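Side-chain contact in uracil-DNA glycosylase (Sulfolobus tokodaii str. 7, PDB 4ZBY), which belongs to the uracil-DNA glycosylase superfamily and carries an iron/sulfur cluster and a bound uracil in separate pockets: residues P104-D107 with R108-I112. Numbering follows the deposited sequence.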
# COMPACT_ATOMS: atom_id res chain seq x y z
N PRO A 104 2.03 8.07 10.43
CA PRO A 104 1.10 9.20 10.36
C PRO A 104 0.98 9.81 8.97
O PRO A 104 -0.07 10.40 8.66
CB PRO A 104 1.69 10.21 11.35
CG PRO A 104 2.35 9.34 12.38
CD PRO A 104 2.96 8.21 11.57
N TYR A 105 2.00 9.66 8.13
CA TYR A 105 1.90 10.11 6.74
C TYR A 105 0.84 9.32 6.00
O TYR A 105 0.03 9.89 5.28
CB TYR A 105 3.24 9.96 6.00
CG TYR A 105 4.34 10.91 6.45
CD1 TYR A 105 4.08 12.27 6.59
CD2 TYR A 105 5.63 10.44 6.72
CE1 TYR A 105 5.08 13.16 6.95
CE2 TYR A 105 6.64 11.33 7.08
CZ TYR A 105 6.34 12.70 7.19
OH TYR A 105 7.31 13.60 7.57
N LEU A 106 0.86 8.00 6.16
CA LEU A 106 -0.18 7.17 5.53
C LEU A 106 -1.60 7.51 6.04
O LEU A 106 -2.54 7.62 5.26
CB LEU A 106 0.13 5.69 5.78
CG LEU A 106 -0.90 4.69 5.25
CD1 LEU A 106 -0.99 4.82 3.75
CD2 LEU A 106 -0.52 3.27 5.65
N ASP A 107 -1.73 7.67 7.36
CA ASP A 107 -2.99 8.11 7.98
C ASP A 107 -3.49 9.37 7.28
O ASP A 107 -4.67 9.49 6.94
CB ASP A 107 -2.82 8.42 9.46
CG ASP A 107 -2.48 7.22 10.29
OD1 ASP A 107 -2.66 6.07 9.83
OD2 ASP A 107 -2.04 7.42 11.43
N ARG A 108 -2.57 10.32 7.07
CA ARG A 108 -2.94 11.59 6.46
C ARG A 108 -3.33 11.42 5.01
O ARG A 108 -4.24 12.10 4.51
CB ARG A 108 -1.79 12.59 6.59
CG ARG A 108 -1.58 13.05 8.02
CD ARG A 108 -0.27 13.81 8.22
NE ARG A 108 -0.14 14.96 7.33
CZ ARG A 108 0.98 15.67 7.21
NH1 ARG A 108 2.04 15.31 7.93
NH2 ARG A 108 1.04 16.71 6.39
N GLN A 109 -2.67 10.49 4.33
CA GLN A 109 -2.96 10.24 2.92
C GLN A 109 -4.34 9.60 2.78
O GLN A 109 -5.14 9.97 1.89
CB GLN A 109 -1.87 9.37 2.27
CG GLN A 109 -0.56 10.10 2.14
CD GLN A 109 0.59 9.21 1.70
OE1 GLN A 109 0.72 8.08 2.18
NE2 GLN A 109 1.42 9.69 0.77
N ILE A 110 -4.62 8.63 3.65
CA ILE A 110 -5.95 8.02 3.67
C ILE A 110 -7.02 9.06 4.00
O ILE A 110 -8.08 9.06 3.37
CB ILE A 110 -6.00 6.86 4.68
CG1 ILE A 110 -5.06 5.75 4.26
CG2 ILE A 110 -7.44 6.32 4.82
CD1 ILE A 110 -4.88 4.69 5.34
N ASP A 111 -6.75 9.94 4.96
CA ASP A 111 -7.71 10.97 5.37
C ASP A 111 -8.14 11.84 4.22
O ASP A 111 -9.30 12.30 4.15
CB ASP A 111 -7.11 11.86 6.46
CG ASP A 111 -7.18 11.24 7.81
OD1 ASP A 111 -7.77 10.14 7.89
OD2 ASP A 111 -6.68 11.84 8.80
N ILE A 112 -7.20 12.09 3.31
CA ILE A 112 -7.45 12.97 2.19
C ILE A 112 -8.10 12.21 1.04
O ILE A 112 -9.10 12.66 0.48
CB ILE A 112 -6.15 13.64 1.70
CG1 ILE A 112 -5.72 14.74 2.67
CG2 ILE A 112 -6.32 14.19 0.29
CD1 ILE A 112 -4.22 15.03 2.62
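Tyr105 and Arg108 extend alongside each other in the same direction, with NH1 of Arg108 at the edge of the phenol ring, near its plane and 3.9 Å from Tyr105 CE1. Ring and guanidinium planes stand 45° apart, so neither stacks on the other. Arg108 reaches this edge through a bend at chi3 (56°), after its CG has passed 3.1 Å from the carbonyl oxygen of Pro104. Its charge is probably balanced from beyond this helix turn: NE forms a salt bridge with Asp2 and NH1 one with Glu10, a residue of helix 4-12 that also touches Tyr105. A long, flexible cation suits this place, and a flat aromatic suits its neighbour, because the ring of Tyr105 can touch the iron/sulfur cluster, Cys14 and Lys16 while giving an edge to Arg108.

The amide of Gln109 lies on another flank, where its OE1 comes 3.6 Å from Leu106 CA. Both ends of this amide are used, OE1 accepting from Lys85 and NE2 donating to the carbonyl of Pro28; a group that gives and takes at once is apt here. All these residues belong to helix 96-113, which packs on the central mixed beta-sheet of the alpha/beta UDG-like fold. Leu106 and Ile110, one turn apart, supply branched apolar surface against Met38 of strand 37-41. Anti to the backbone N (chi1 177°), CG of Leu106 sits beside the carbonyl carbon and meets Ile110 CD1 at 4.0 Å. Backbone bonds hold the turn: Ile110 N to Leu106 O is nearly straight at 2.8 Å, and Asp111 N reaches Asp107 O at 2.9 Å. On the partly exposed face, short acidic side chains suit acceptors for hydroxyls: Asp107 OD1 is hydrogen-bonded to Tyr128 OH, and Asp111 OD1 to Tyr152 OH.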